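Putative diflavin flavoprotein A 3 (PDB 6H0C) probably mediates electron transfer from NADH to oxygen, reducing it to water, this chain being its flavodiiron core of a metallo-beta-lactamase-like and a flavodoxin-like domain. Local coordinates at residues A[267-272]-A[343-348]; A[259-264]-A[302-307]. All coordinates share one frame; numbering follows the deposited sequence.

Contact 1 of 2, residues A[267-272]-A[343-348]; sequences GNTSTL and GVFGSF
Thr269 lies over Gly346, their CA atoms 5.3 Å apart, where the first turn of helix 268-281 crosses the end of strand 341-348 at 143°, with the two axes 7.1 Å apart at their closest. In this flavodoxin-like alpha/beta sandwich the helix is the first to follow the first strand of the parallel sheet, and in flavodoxins the loop leading into it grips the FMN phosphate. Phe345 is long enough to bridge from strand to helix: chi1 of 68° wedges CG between N and C of its own backbone. At the rim of the ring, CE1 meets Thr269 O in the ring plane at 3.6 Å, an edge contact of polarised C-H with carbonyl oxygen. Leu272 CB approaches the same ring obliquely, 3.8 Å from CD1, and Thr269 CG2 adds a methyl beside CE1. The other end of Leu272 slides over the strand backbone, CD1 lying 3.6 Å from Gly346 C, over the peptide; a branched aliphatic chain suits this place, because its other neighbours include Phe345, Val376 and Cys388 of helix 382-404. Ser347 is short enough to sit under the helix start. Its OG rests 3.3 Å from Asn268 CB and forms a weak hydrogen bond, 3.4 Å long, with Thr269 OG1.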
loop_
_atom_site.group_PDB
_atom_site.type_symbol
_atom_site.label_atom_id
_atom_site.label_comp_id
_atom_site.label_asym_id
_atom_site.label_seq_id
_atom_site.Cartn_x
_atom_site.Cartn_y
_atom_site.Cartn_z
ATOM N N GLY A 267 -7.607 7.307 -1.459
ATOM C CA GLY A 267 -8.524 8.262 -2.066
ATOM C C GLY A 267 -8.444 8.254 -3.581
ATOM O O GLY A 267 -7.562 7.615 -4.163
ATOM N N ASN A 268 -9.356 8.967 -4.231
ATOM C CA ASN A 268 -9.403 8.946 -5.691
ATOM C C ASN A 268 -8.119 9.449 -6.349
ATOM O O ASN A 268 -7.690 8.905 -7.367
ATOM C CB ASN A 268 -10.595 9.754 -6.196
ATOM C CG ASN A 268 -11.905 9.009 -6.028
ATOM O OD1 ASN A 268 -11.922 7.786 -5.961
ATOM N ND2 ASN A 268 -13.004 9.741 -5.964
ATOM N N THR A 269 -7.507 10.481 -5.772
ATOM C CA THR A 269 -6.284 11.034 -6.342
ATOM C C THR A 269 -5.169 10.010 -6.235
ATOM O O THR A 269 -4.344 9.883 -7.138
ATOM C CB THR A 269 -5.853 12.337 -5.651
ATOM O OG1 THR A 269 -6.788 13.380 -5.968
ATOM C CG2 THR A 269 -4.485 12.744 -6.142
ATOM N N SER A 270 -5.158 9.266 -5.134
ATOM C CA SER A 270 -4.156 8.226 -4.950
ATOM C C SER A 270 -4.313 7.128 -5.995
ATOM O O SER A 270 -3.330 6.646 -6.552
ATOM C CB SER A 270 -4.243 7.624 -3.556
ATOM O OG SER A 270 -3.419 6.469 -3.485
ATOM N N THR A 271 -5.556 6.734 -6.255
ATOM C CA THR A 271 -5.845 5.754 -7.299
ATOM C C THR A 271 -5.275 6.200 -8.657
ATOM O O THR A 271 -4.647 5.411 -9.368
ATOM C CB THR A 271 -7.358 5.513 -7.403
ATOM O OG1 THR A 271 -7.830 5.006 -6.148
ATOM C CG2 THR A 271 -7.682 4.515 -8.505
ATOM N N LEU A 272 -5.471 7.470 -9.005
ATOM C CA LEU A 272 -4.927 8.012 -10.251
ATOM C C LEU A 272 -3.414 7.903 -10.238
ATOM O O LEU A 272 -2.790 7.517 -11.232
ATOM C CB LEU A 272 -5.338 9.477 -10.452
ATOM C CG LEU A 272 -6.835 9.813 -10.458
ATOM C CD1 LEU A 272 -7.046 11.298 -10.749
ATOM C CD2 LEU A 272 -7.597 8.952 -11.459
ATOM N N GLY A 343 4.216 17.630 -14.575
ATOM C CA GLY A 343 2.892 17.082 -14.824
ATOM C C GLY A 343 1.952 17.333 -13.657
ATOM O O GLY A 343 2.383 17.356 -12.502
ATOM N N VAL A 344 0.666 17.521 -13.950
ATOM C CA VAL A 344 -0.337 17.770 -12.912
ATOM C C VAL A 344 -1.596 16.921 -13.118
ATOM O O VAL A 344 -2.116 16.827 -14.235
ATOM C CB VAL A 344 -0.739 19.262 -12.875
ATOM C CG1 VAL A 344 -1.780 19.511 -11.793
ATOM C CG2 VAL A 344 0.491 20.138 -12.654
ATOM N N PHE A 345 -2.090 16.304 -12.044
ATOM C CA PHE A 345 -3.351 15.554 -12.108
ATOM C C PHE A 345 -4.144 15.646 -10.816
ATOM O O PHE A 345 -3.629 16.082 -9.782
ATOM C CB PHE A 345 -3.100 14.084 -12.431
ATOM C CG PHE A 345 -2.397 13.329 -11.335
ATOM C CD1 PHE A 345 -3.111 12.525 -10.457
ATOM C CD2 PHE A 345 -1.014 13.413 -11.188
ATOM C CE1 PHE A 345 -2.456 11.815 -9.447
ATOM C CE2 PHE A 345 -0.351 12.707 -10.178
ATOM C CZ PHE A 345 -1.074 11.914 -9.309
ATOM N N GLY A 346 -5.399 15.220 -10.874
ATOM C CA GLY A 346 -6.221 15.182 -9.683
ATOM C C GLY A 346 -7.663 14.785 -9.937
ATOM O O GLY A 346 -8.121 14.755 -11.078
ATOM N N SER A 347 -8.369 14.466 -8.857
ATOM C CA SER A 347 -9.811 14.267 -8.897
ATOM C C SER A 347 -10.475 15.391 -8.119
ATOM O O SER A 347 -9.836 16.065 -7.302
ATOM C CB SER A 347 -10.215 12.928 -8.293
ATOM O OG SER A 347 -10.024 12.955 -6.892
ATOM N N PHE A 348 -11.763 15.583 -8.357
ATOM C CA PHE A 348 -12.515 16.558 -7.586
ATOM C C PHE A 348 -14.002 16.323 -7.721
ATOM O O PHE A 348 -14.449 15.622 -8.632
ATOM C CB PHE A 348 -12.165 17.968 -8.031
ATOM C CG PHE A 348 -12.361 18.199 -9.489
ATOM C CD1 PHE A 348 -13.496 18.835 -9.954
ATOM C CD2 PHE A 348 -11.410 17.778 -10.403
ATOM C CE1 PHE A 348 -13.677 19.051 -11.301
ATOM C CE2 PHE A 348 -11.585 17.998 -11.753
ATOM C CZ PHE A 348 -12.718 18.635 -12.201
#

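Contact 2 of 2, residues A[259-264]-A[302-307]; sequences ALIYAS and EAIGKS
Ala259 presents its methyl to a shallow hollow at the C-terminal end of helix 297-306, formed by Ala303, Ile304 and, just past the helix, Ser307. The strand and helix axes run at 144° to one another and come within 8.7 Å, the reversed course expected of a helix in a beta-alpha-beta crossover packed on a parallel sheet of flavodoxin type. Small residues on both sides make the close fit possible. Ala259 CB meets Ala303 CB, the low floor of the hollow, at 4.1 Å, and the two CA atoms are only 5.8 Å apart. One wall is Ile304, whose CB does not point at the strand but whose end comes nearer; chi2 of -58° turns CD1 to 4.0 Å from Ala259 CB. The other wall is Ser307, in the short link before strand 309-313: its CB lies 3.7 Å from Ala259 N, while its OG, beside the alanine methyl, is hydrogen-bonded to Gln340 OE1. Serine thus serves twice, narrow enough to tuck against the strand backbone and polar enough to tie this link to Gln340. Farther along the strand, Ile261 reaches back toward the helix, its extended side chain (chi2 166°) bringing CD1 within 4.4 Å of Ile304 CD1, a looser touch of methyl on methyl. The crossover starts from strand 286-291 and ends in strand 309-313, so helix 297-306 spans the strand lying between them, with Thr288 beside Ala303, Phe310 beside Ile304, and Thr332 of helix 323-335 touching both isoleucines.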
loop_
_atom_site.group_PDB
_atom_site.type_symbol
_atom_site.label_atom_id
_atom_site.label_comp_id
_atom_site.label_asym_id
_atom_site.label_seq_id
_atom_site.Cartn_x
_atom_site.Cartn_y
_atom_site.Cartn_z
ATOM N N ALA A 259 9.854 11.959 -9.876
ATOM C CA ALA A 259 9.320 12.208 -8.538
ATOM C C ALA A 259 7.814 12.419 -8.650
ATOM O O ALA A 259 7.355 13.356 -9.301
ATOM C CB ALA A 259 9.988 13.408 -7.903
ATOM N N LEU A 260 7.047 11.528 -8.034
ATOM C CA LEU A 260 5.598 11.563 -8.142
ATOM C C LEU A 260 5.032 11.906 -6.788
ATOM O O LEU A 260 4.958 11.058 -5.897
ATOM C CB LEU A 260 5.056 10.221 -8.639
ATOM C CG LEU A 260 3.549 9.966 -8.578
ATOM C CD1 LEU A 260 2.808 10.965 -9.427
ATOM C CD2 LEU A 260 3.244 8.546 -9.047
ATOM N N ILE A 261 4.654 13.167 -6.636
ATOM C CA ILE A 261 4.175 13.691 -5.368
ATOM C C ILE A 261 2.649 13.707 -5.349
ATOM O O ILE A 261 2.035 14.435 -6.134
ATOM C CB ILE A 261 4.720 15.119 -5.137
ATOM C CG1 ILE A 261 6.253 15.093 -5.140
ATOM C CG2 ILE A 261 4.144 15.710 -3.861
ATOM C CD1 ILE A 261 6.908 16.451 -5.257
ATOM N N TYR A 262 2.027 12.902 -4.488
ATOM C CA TYR A 262 0.569 12.963 -4.367
ATOM C C TYR A 262 0.126 13.245 -2.932
ATOM O O TYR A 262 0.889 13.053 -1.987
ATOM C CB TYR A 262 -0.077 11.680 -4.899
ATOM C CG TYR A 262 0.433 10.384 -4.312
ATOM C CD1 TYR A 262 -0.089 9.883 -3.136
ATOM C CD2 TYR A 262 1.417 9.642 -4.961
ATOM C CE1 TYR A 262 0.370 8.687 -2.605
ATOM C CE2 TYR A 262 1.872 8.447 -4.443
ATOM C CZ TYR A 262 1.344 7.969 -3.264
ATOM O OH TYR A 262 1.791 6.773 -2.733
ATOM N N ALA A 263 -1.108 13.714 -2.776
ATOM C CA ALA A 263 -1.537 14.326 -1.520
ATOM C C ALA A 263 -1.603 13.354 -0.338
ATOM O O ALA A 263 -1.165 13.692 0.764
ATOM C CB ALA A 263 -2.883 14.992 -1.713
ATOM N N SER A 264 -2.157 12.164 -0.556
ATOM C CA SER A 264 -2.256 11.169 0.513
ATOM C C SER A 264 -2.410 9.748 -0.034
ATOM O O SER A 264 -2.624 9.548 -1.239
ATOM C CB SER A 264 -3.424 11.497 1.439
ATOM O OG SER A 264 -4.646 11.222 0.786
ATOM N N GLU A 302 15.458 15.344 -1.790
ATOM C CA GLU A 302 16.283 14.286 -2.386
ATOM C C GLU A 302 15.641 13.725 -3.650
ATOM O O GLU A 302 16.322 13.447 -4.634
ATOM C CB GLU A 302 16.532 13.149 -1.389
ATOM C CG GLU A 302 17.268 13.563 -0.118
ATOM C CD GLU A 302 18.621 14.220 -0.382
ATOM O OE1 GLU A 302 19.650 13.641 0.035
ATOM O OE2 GLU A 302 18.657 15.318 -0.984
ATOM N N ALA A 303 14.327 13.542 -3.613
ATOM C CA ALA A 303 13.622 13.034 -4.774
ATOM C C ALA A 303 13.780 14.010 -5.939
ATOM O O ALA A 303 14.161 13.609 -7.038
ATOM C CB ALA A 303 12.155 12.801 -4.453
ATOM N N ILE A 304 13.506 15.291 -5.691
ATOM C CA ILE A 304 13.603 16.317 -6.727
ATOM C C ILE A 304 15.053 16.475 -7.211
ATOM O O ILE A 304 15.313 16.742 -8.392
ATOM C CB ILE A 304 13.069 17.675 -6.227
ATOM C CG1 ILE A 304 11.551 17.615 -6.008
ATOM C CG2 ILE A 304 13.412 18.780 -7.221
ATOM C CD1 ILE A 304 10.766 17.226 -7.251
ATOM N N GLY A 305 15.994 16.288 -6.292
ATOM C CA GLY A 305 17.406 16.358 -6.612
ATOM C C GLY A 305 17.890 15.277 -7.571
ATOM O O GLY A 305 18.873 15.485 -8.283
ATOM N N LYS A 306 17.216 14.127 -7.604
ATOM C CA LYS A 306 17.644 13.058 -8.508
ATOM C C LYS A 306 16.671 12.792 -9.673
ATOM O O LYS A 306 16.937 11.938 -10.519
ATOM C CB LYS A 306 17.896 11.764 -7.715
ATOM C CG LYS A 306 16.688 10.873 -7.482
ATOM C CD LYS A 306 17.064 9.661 -6.611
ATOM C CE LYS A 306 15.931 8.623 -6.524
ATOM N NZ LYS A 306 14.686 9.153 -5.884
ATOM N N SER A 307 15.566 13.532 -9.747
ATOM C CA SER A 307 14.560 13.246 -10.772
ATOM C C SER A 307 14.783 14.024 -12.065
ATOM O O SER A 307 15.378 15.104 -12.061
ATOM C CB SER A 307 13.147 13.537 -10.250
ATOM O OG SER A 307 12.981 14.916 -9.944
#

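How the contacts relate
The centres of contact 1 and contact 2 lie 15 Å apart, and both belong to the flavodoxin-like domain. Along the chain their segments alternate: 259-264, 267-272, 302-307, 343-348. Strand 257-262 is followed, after a short loop, by helix 268-281, yet the two contacts lie on opposite faces of one five-stranded parallel sheet, helix 268-281 on one and helix 297-306 on the other. Alternating residues link them: Ile261 faces contact 2, whereas Leu260 faces contact 1, where its CD1 lies 3.7 Å from Phe345 CE2. The connecting loop also packs in, Ser264 O being 3.4 Å from Ser270 CB. Each contact thus samples one outer layer of the three-layer sandwich that forms the flavodoxin-like half of the flavodiiron core.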